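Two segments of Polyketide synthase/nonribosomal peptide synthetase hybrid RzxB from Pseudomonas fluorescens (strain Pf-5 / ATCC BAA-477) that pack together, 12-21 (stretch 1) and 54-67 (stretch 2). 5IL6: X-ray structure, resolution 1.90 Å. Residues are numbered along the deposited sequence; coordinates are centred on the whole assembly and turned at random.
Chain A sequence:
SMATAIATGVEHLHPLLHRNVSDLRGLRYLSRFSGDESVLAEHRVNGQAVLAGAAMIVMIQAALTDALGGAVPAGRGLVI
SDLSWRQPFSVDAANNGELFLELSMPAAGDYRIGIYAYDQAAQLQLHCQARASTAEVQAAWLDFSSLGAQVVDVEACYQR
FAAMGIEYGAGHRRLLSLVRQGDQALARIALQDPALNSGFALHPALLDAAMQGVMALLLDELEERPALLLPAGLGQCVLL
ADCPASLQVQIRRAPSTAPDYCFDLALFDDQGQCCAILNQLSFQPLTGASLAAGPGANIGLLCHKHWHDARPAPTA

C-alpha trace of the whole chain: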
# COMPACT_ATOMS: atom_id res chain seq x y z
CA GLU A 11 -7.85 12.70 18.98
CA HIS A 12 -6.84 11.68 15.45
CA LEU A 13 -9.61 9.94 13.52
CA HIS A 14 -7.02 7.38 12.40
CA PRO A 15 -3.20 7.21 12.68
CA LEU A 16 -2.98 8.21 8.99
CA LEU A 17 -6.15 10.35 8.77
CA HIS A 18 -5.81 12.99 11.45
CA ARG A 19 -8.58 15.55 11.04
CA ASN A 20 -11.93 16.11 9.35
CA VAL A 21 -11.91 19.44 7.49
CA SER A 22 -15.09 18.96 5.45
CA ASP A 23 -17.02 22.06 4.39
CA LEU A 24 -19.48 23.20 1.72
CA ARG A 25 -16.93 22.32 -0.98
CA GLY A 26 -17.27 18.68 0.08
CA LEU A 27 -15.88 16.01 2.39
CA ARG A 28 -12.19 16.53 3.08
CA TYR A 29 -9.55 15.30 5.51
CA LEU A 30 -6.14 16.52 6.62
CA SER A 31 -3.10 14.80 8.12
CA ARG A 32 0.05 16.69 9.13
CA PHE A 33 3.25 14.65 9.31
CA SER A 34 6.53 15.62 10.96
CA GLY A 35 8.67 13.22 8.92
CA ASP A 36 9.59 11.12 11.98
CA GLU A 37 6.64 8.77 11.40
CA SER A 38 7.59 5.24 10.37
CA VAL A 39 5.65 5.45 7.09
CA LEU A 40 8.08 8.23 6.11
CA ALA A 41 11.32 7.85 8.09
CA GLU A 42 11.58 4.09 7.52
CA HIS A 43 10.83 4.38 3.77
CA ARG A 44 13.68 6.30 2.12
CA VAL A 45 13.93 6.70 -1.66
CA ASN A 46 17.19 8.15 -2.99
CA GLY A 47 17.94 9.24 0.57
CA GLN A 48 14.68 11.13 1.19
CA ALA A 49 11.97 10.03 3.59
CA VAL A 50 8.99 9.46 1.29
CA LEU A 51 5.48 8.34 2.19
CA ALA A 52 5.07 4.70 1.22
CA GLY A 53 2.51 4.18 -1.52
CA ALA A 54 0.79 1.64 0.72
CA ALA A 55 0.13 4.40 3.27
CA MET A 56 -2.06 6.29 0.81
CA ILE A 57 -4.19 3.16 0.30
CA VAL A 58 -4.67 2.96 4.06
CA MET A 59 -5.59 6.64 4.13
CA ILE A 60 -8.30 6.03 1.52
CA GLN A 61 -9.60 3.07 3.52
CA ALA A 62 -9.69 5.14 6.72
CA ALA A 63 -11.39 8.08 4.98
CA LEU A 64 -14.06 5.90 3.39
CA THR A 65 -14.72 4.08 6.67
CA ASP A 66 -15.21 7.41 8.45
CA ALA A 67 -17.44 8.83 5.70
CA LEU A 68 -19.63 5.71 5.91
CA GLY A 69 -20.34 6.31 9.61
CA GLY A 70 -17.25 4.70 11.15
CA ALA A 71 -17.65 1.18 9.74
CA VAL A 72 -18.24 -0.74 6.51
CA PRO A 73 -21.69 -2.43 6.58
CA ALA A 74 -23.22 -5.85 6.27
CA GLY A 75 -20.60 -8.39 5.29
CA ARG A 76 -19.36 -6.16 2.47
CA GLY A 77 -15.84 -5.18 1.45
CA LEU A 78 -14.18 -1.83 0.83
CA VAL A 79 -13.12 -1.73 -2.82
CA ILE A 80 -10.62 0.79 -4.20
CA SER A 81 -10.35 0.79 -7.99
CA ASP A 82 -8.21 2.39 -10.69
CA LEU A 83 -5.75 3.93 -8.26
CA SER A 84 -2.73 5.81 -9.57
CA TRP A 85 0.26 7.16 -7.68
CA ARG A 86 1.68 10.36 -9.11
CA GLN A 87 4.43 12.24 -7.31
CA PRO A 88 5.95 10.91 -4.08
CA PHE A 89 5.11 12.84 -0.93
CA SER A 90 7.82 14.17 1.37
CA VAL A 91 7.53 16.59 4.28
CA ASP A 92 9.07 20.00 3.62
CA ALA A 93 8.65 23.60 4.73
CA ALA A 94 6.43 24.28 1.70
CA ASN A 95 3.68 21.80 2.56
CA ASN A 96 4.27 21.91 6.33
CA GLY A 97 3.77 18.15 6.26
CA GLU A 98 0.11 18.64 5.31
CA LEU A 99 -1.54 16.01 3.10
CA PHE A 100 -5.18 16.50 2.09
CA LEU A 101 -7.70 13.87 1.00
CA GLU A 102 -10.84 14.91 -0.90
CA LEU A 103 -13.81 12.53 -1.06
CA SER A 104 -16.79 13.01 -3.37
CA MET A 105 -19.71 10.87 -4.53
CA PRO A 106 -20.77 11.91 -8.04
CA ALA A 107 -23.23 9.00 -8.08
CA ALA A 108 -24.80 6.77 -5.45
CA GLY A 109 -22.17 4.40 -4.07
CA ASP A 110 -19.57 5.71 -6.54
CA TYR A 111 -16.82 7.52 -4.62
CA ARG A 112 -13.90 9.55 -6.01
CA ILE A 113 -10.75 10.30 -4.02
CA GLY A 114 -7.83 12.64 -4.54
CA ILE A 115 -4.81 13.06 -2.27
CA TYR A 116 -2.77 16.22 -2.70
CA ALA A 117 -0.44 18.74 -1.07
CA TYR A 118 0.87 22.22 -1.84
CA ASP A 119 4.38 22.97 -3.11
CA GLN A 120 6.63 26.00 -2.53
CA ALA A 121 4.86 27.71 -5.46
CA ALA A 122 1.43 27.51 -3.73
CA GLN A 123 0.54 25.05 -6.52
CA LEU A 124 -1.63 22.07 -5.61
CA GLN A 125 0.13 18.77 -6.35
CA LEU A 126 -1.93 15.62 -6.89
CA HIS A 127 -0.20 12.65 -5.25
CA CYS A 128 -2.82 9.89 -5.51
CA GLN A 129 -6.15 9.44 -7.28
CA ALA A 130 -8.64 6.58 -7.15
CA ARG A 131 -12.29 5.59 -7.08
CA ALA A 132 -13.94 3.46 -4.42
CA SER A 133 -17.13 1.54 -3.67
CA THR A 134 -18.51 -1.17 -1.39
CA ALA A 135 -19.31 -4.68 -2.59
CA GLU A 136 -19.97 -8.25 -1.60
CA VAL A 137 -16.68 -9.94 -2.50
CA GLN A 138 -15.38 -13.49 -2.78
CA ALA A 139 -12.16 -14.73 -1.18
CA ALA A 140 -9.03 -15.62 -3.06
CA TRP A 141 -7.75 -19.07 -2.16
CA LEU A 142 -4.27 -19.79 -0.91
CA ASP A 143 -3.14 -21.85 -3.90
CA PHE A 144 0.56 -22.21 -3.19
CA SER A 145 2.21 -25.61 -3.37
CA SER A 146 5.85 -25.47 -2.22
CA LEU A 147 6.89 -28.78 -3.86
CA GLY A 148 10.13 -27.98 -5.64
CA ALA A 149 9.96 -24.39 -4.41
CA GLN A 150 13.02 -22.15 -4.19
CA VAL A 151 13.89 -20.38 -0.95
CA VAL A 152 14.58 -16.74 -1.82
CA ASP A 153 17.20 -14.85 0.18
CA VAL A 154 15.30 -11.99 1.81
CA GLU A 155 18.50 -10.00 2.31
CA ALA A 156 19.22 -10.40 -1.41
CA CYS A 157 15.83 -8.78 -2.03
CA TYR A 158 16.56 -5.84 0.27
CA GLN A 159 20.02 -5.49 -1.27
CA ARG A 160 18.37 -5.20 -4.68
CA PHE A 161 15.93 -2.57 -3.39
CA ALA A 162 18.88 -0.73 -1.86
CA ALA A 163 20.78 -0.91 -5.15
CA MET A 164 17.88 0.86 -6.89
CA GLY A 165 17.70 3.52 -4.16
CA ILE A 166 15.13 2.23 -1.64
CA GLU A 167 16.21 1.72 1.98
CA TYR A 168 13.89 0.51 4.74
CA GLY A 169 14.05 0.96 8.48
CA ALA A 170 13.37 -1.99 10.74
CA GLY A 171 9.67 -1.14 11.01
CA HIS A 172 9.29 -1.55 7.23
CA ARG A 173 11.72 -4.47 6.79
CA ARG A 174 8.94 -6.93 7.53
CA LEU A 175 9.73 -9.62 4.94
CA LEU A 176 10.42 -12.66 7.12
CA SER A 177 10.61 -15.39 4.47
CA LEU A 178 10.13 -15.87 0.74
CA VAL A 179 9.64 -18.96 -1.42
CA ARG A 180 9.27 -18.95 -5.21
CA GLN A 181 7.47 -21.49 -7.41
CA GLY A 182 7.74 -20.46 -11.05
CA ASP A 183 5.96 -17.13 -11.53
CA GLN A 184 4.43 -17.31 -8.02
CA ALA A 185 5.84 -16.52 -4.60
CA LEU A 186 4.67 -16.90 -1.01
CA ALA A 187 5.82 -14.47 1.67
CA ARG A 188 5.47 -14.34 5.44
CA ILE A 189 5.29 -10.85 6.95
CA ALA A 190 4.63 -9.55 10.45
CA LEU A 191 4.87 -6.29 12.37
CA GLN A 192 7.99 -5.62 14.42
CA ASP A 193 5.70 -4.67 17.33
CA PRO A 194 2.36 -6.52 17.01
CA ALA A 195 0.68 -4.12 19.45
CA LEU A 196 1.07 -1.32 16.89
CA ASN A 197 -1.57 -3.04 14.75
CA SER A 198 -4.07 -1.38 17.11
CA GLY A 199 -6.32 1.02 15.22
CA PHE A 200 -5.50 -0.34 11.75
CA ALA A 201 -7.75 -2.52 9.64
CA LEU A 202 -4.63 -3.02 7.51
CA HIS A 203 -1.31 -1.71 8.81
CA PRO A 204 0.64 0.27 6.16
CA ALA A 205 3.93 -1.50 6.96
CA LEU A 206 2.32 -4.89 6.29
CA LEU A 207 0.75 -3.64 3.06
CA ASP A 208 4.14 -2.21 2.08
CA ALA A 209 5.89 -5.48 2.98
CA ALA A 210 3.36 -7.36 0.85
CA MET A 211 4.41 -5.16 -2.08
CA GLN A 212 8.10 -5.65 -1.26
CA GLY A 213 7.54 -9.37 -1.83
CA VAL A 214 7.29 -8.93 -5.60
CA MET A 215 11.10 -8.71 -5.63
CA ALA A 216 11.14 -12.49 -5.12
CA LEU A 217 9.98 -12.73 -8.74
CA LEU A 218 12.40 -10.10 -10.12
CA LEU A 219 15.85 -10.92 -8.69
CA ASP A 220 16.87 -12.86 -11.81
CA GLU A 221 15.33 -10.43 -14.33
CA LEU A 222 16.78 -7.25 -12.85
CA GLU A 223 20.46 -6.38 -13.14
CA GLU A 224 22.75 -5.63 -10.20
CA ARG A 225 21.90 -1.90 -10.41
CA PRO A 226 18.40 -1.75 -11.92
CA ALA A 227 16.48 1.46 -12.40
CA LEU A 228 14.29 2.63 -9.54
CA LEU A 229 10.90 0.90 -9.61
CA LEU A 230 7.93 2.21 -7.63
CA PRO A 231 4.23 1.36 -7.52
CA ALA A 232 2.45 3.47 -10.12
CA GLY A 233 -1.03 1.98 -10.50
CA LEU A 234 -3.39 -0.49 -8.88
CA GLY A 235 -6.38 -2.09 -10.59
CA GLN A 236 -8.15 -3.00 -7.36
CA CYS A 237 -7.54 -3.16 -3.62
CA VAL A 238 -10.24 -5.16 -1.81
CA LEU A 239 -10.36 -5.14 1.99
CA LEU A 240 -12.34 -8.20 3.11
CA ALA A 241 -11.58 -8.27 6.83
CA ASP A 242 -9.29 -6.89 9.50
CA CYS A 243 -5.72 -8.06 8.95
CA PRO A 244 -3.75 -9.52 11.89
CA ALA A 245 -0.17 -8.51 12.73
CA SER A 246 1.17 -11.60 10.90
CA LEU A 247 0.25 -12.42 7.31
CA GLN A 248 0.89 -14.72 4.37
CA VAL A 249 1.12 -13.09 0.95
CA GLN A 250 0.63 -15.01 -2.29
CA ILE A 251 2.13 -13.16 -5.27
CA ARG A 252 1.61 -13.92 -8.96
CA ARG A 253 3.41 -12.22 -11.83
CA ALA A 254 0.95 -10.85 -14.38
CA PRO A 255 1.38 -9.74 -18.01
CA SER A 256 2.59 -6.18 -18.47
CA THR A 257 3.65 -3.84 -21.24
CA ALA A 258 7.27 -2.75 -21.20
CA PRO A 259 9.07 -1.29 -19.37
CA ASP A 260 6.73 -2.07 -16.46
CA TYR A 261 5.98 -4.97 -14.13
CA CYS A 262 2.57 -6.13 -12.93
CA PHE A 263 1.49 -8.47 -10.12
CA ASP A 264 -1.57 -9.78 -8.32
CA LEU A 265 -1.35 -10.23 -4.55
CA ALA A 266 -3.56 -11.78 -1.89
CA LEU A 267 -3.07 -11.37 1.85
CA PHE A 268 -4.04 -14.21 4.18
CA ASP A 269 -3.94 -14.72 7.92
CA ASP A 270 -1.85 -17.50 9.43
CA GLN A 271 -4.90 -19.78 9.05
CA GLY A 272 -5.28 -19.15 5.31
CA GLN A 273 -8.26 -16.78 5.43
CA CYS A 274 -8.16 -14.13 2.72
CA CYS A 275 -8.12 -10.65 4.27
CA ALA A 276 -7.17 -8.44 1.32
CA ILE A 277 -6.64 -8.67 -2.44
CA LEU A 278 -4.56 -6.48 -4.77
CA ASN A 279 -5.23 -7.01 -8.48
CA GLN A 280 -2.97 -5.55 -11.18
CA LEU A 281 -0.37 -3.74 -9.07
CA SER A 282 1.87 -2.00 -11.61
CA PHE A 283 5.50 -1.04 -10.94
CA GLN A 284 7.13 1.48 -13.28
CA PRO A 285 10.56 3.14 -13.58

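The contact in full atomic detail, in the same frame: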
# COMPACT_ATOMS: atom_id res chain seq x y z
N HIS A 12 -6.82 11.97 16.88
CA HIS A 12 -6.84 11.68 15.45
C HIS A 12 -7.97 10.70 15.13
O HIS A 12 -8.28 9.80 15.92
CB HIS A 12 -5.51 11.08 15.01
CG HIS A 12 -4.37 12.04 15.05
ND1 HIS A 12 -3.05 11.62 15.01
CD2 HIS A 12 -4.33 13.39 15.12
CE1 HIS A 12 -2.26 12.68 15.06
NE2 HIS A 12 -3.01 13.76 15.13
N LEU A 13 -8.59 10.88 13.96
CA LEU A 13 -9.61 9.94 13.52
C LEU A 13 -9.00 8.57 13.25
O LEU A 13 -9.68 7.55 13.38
CB LEU A 13 -10.29 10.44 12.25
CG LEU A 13 -10.82 11.87 12.26
CD1 LEU A 13 -11.35 12.21 10.87
CD2 LEU A 13 -11.88 12.06 13.32
N HIS A 14 -7.73 8.55 12.89
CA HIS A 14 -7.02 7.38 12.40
C HIS A 14 -5.54 7.76 12.39
O HIS A 14 -5.22 8.93 12.14
CB HIS A 14 -7.51 7.00 11.00
CG HIS A 14 -6.95 5.72 10.49
ND1 HIS A 14 -5.73 5.64 9.85
CD2 HIS A 14 -7.44 4.46 10.49
CE1 HIS A 14 -5.49 4.39 9.49
NE2 HIS A 14 -6.52 3.65 9.87
N PRO A 15 -4.62 6.83 12.67
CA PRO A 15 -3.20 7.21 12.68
C PRO A 15 -2.73 7.90 11.40
O PRO A 15 -1.79 8.70 11.45
CB PRO A 15 -2.48 5.88 12.90
CG PRO A 15 -3.48 5.01 13.58
CD PRO A 15 -4.84 5.45 13.12
N LEU A 16 -3.35 7.61 10.26
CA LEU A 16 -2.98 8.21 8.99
C LEU A 16 -4.02 9.18 8.45
O LEU A 16 -3.84 9.71 7.35
CB LEU A 16 -2.72 7.12 7.94
CG LEU A 16 -1.47 6.26 8.10
CD1 LEU A 16 -1.40 5.25 6.96
CD2 LEU A 16 -0.20 7.10 8.14
N LEU A 17 -5.10 9.42 9.19
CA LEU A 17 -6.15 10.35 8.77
C LEU A 17 -6.49 11.16 10.02
O LEU A 17 -7.32 10.75 10.83
CB LEU A 17 -7.37 9.62 8.20
CG LEU A 17 -8.34 10.48 7.41
CD1 LEU A 17 -7.81 10.70 6.00
CD2 LEU A 17 -9.72 9.84 7.37
N HIS A 18 -5.83 12.31 10.17
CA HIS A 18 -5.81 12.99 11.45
C HIS A 18 -7.09 13.77 11.73
O HIS A 18 -7.65 13.67 12.82
CB HIS A 18 -4.60 13.93 11.52
CG HIS A 18 -3.28 13.22 11.43
ND1 HIS A 18 -2.09 13.88 11.24
CD2 HIS A 18 -2.97 11.90 11.51
CE1 HIS A 18 -1.10 13.00 11.21
NE2 HIS A 18 -1.61 11.79 11.37
N ARG A 19 -7.56 14.56 10.76
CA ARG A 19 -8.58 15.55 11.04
C ARG A 19 -9.59 15.64 9.90
O ARG A 19 -9.24 15.51 8.73
CB ARG A 19 -7.95 16.92 11.30
CG ARG A 19 -7.21 17.00 12.62
CD ARG A 19 -5.91 17.77 12.51
NE ARG A 19 -5.14 17.71 13.75
CZ ARG A 19 -3.94 17.15 13.90
NH1 ARG A 19 -3.30 16.60 12.87
NH2 ARG A 19 -3.35 17.16 15.09
N ASN A 20 -10.84 15.88 10.28
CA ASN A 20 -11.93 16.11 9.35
C ASN A 20 -12.05 17.61 9.09
O ASN A 20 -12.33 18.38 10.02
CB ASN A 20 -13.24 15.55 9.92
CG ASN A 20 -14.38 15.55 8.92
OD1 ASN A 20 -14.43 16.38 8.01
ND2 ASN A 20 -15.32 14.63 9.11
N VAL A 21 -11.84 18.03 7.85
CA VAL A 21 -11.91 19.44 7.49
C VAL A 21 -12.97 19.66 6.42
O VAL A 21 -12.85 20.57 5.59
CB VAL A 21 -10.53 19.96 7.02
CG1 VAL A 21 -9.52 19.86 8.15
CG2 VAL A 21 -10.05 19.20 5.80
N ALA A 54 1.78 2.39 -0.05
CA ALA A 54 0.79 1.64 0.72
C ALA A 54 0.06 2.55 1.70
O ALA A 54 -1.13 2.34 1.96
CB ALA A 54 1.47 0.50 1.48
N ALA A 55 0.75 3.54 2.26
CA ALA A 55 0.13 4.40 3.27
C ALA A 55 -1.04 5.18 2.69
O ALA A 55 -2.02 5.45 3.39
CB ALA A 55 1.16 5.34 3.87
N MET A 56 -0.96 5.55 1.41
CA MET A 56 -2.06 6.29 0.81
C MET A 56 -3.28 5.40 0.61
O MET A 56 -4.42 5.86 0.73
CB MET A 56 -1.62 6.89 -0.52
CG MET A 56 -0.51 7.92 -0.35
SD MET A 56 -0.11 8.81 -1.86
CE MET A 56 1.52 9.42 -1.46
N ILE A 57 -3.07 4.10 0.35
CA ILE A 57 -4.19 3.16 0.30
C ILE A 57 -4.88 3.10 1.65
O ILE A 57 -6.11 3.11 1.74
CB ILE A 57 -3.70 1.78 -0.16
CG1 ILE A 57 -3.30 1.81 -1.63
CG2 ILE A 57 -4.76 0.71 0.10
CD1 ILE A 57 -2.61 0.55 -2.12
N VAL A 58 -4.09 3.01 2.72
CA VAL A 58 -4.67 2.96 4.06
C VAL A 58 -5.43 4.24 4.37
O VAL A 58 -6.48 4.22 5.01
CB VAL A 58 -3.56 2.69 5.10
CG1 VAL A 58 -4.11 2.83 6.52
CG2 VAL A 58 -2.95 1.32 4.89
N MET A 59 -4.91 5.38 3.91
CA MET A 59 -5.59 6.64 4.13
C MET A 59 -6.95 6.66 3.44
O MET A 59 -7.93 7.17 3.99
CB MET A 59 -4.71 7.79 3.65
CG MET A 59 -5.24 9.18 3.96
SD MET A 59 -4.14 10.49 3.39
CE MET A 59 -2.54 9.78 3.73
N ILE A 60 -7.02 6.12 2.22
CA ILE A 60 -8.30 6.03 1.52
C ILE A 60 -9.26 5.13 2.29
O ILE A 60 -10.44 5.45 2.45
CB ILE A 60 -8.08 5.54 0.08
CG1 ILE A 60 -7.25 6.56 -0.70
CG2 ILE A 60 -9.42 5.30 -0.61
CD1 ILE A 60 -6.81 6.08 -2.07
N GLN A 61 -8.76 3.99 2.76
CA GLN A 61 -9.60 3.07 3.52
C GLN A 61 -10.13 3.73 4.80
O GLN A 61 -11.31 3.60 5.13
CB GLN A 61 -8.82 1.80 3.85
CG GLN A 61 -8.46 0.97 2.63
CD GLN A 61 -7.44 -0.12 2.92
OE1 GLN A 61 -6.72 -0.06 3.91
NE2 GLN A 61 -7.38 -1.12 2.05
N ALA A 62 -9.26 4.45 5.51
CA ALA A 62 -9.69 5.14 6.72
C ALA A 62 -10.72 6.23 6.40
O ALA A 62 -11.71 6.38 7.11
CB ALA A 62 -8.49 5.74 7.44
N ALA A 63 -10.48 6.99 5.34
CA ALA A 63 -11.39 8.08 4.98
C ALA A 63 -12.75 7.54 4.60
O ALA A 63 -13.79 8.07 5.03
CB ALA A 63 -10.80 8.91 3.84
N LEU A 64 -12.79 6.48 3.79
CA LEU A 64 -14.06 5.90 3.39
C LEU A 64 -14.81 5.34 4.60
O LEU A 64 -16.02 5.53 4.73
CB LEU A 64 -13.85 4.80 2.35
CG LEU A 64 -14.69 4.90 1.08
CD1 LEU A 64 -16.17 5.14 1.40
CD2 LEU A 64 -14.13 5.99 0.19
N THR A 65 -14.09 4.65 5.48
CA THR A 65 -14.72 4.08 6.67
C THR A 65 -15.35 5.17 7.53
O THR A 65 -16.44 4.99 8.07
CB THR A 65 -13.70 3.28 7.46
OG1 THR A 65 -13.20 2.20 6.66
CG2 THR A 65 -14.32 2.71 8.74
N ASP A 66 -14.66 6.30 7.68
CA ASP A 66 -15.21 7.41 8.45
C ASP A 66 -16.43 8.01 7.75
O ASP A 66 -17.46 8.27 8.38
CB ASP A 66 -14.14 8.48 8.67
CG ASP A 66 -14.56 9.53 9.68
OD1 ASP A 66 -14.52 9.23 10.89
OD2 ASP A 66 -14.93 10.65 9.27
N ALA A 67 -16.33 8.23 6.43
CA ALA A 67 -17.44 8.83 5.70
C ALA A 67 -18.68 7.95 5.71
O ALA A 67 -19.80 8.46 5.59
CB ALA A 67 -17.00 9.13 4.26
O HOH W 1 -15.21 12.50 11.19

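Stretch 2 is helical throughout, 54-67, and its backbone repeats the i to i-4 hydrogen bond from Val58 to Ala67. Stretch 1 is mostly loop, with a short strand at 19-20. A type I beta turn runs from His14 to Leu17, closed by Leu17 N to His14 O at 3.0 Å. Around it, Leu13 N donates to His18 O at 3.2 Å. The turn lies against the helix, and the CA atoms of Leu16 and Met59 are 5.7 Å apart. Together the stretches bury 468 Å².

No direct hydrogen bond joins the two stretches. Most of the contact is apolar. Leu16 CD1 lies 3.7 Å from Val58 CG1 and 4.0 Å from Ala55 CB, so this leucine spans one turn of the helix. Leu17 reaches the helix further along. Leu17 CD1 is 3.6 Å from Met59 CG, and Leu17 CD2 is 3.4 Å from Ala63 CA. Leu17 packs close to the helix backbone here: its side chain meets Ala62 and Ala63, with Leu17 CD2 3.9 Å from Ala62 C.

His14 makes a CH-pi contact. Ala62 CB sits over one face of the His14 imidazole, 3.5 Å from the ring centroid and 13° off the ring normal. Val58 CG1 approaches His14 CE1 obliquely at 3.6 Å. Within the turn, Leu16 N donates to His14 ND1 at 3.1 Å, and this nearly straight bond helps hold the ring in place. ND1 is therefore the acceptor nitrogen here.

The polar link is through water, toward the Asp66 end of the contact. Asn20 ND2 and Asp66 OD2 are 4.0 Å apart, too far for a direct bond. Water 1 bridges them: its oxygen accepts from Asn20 ND2 at 3.0 Å, and it donates to Asp66 OD2 at 2.7 Å. Leu13 CD1 packs beside the same carboxylate, 4.2 Å from Asp66 OD2.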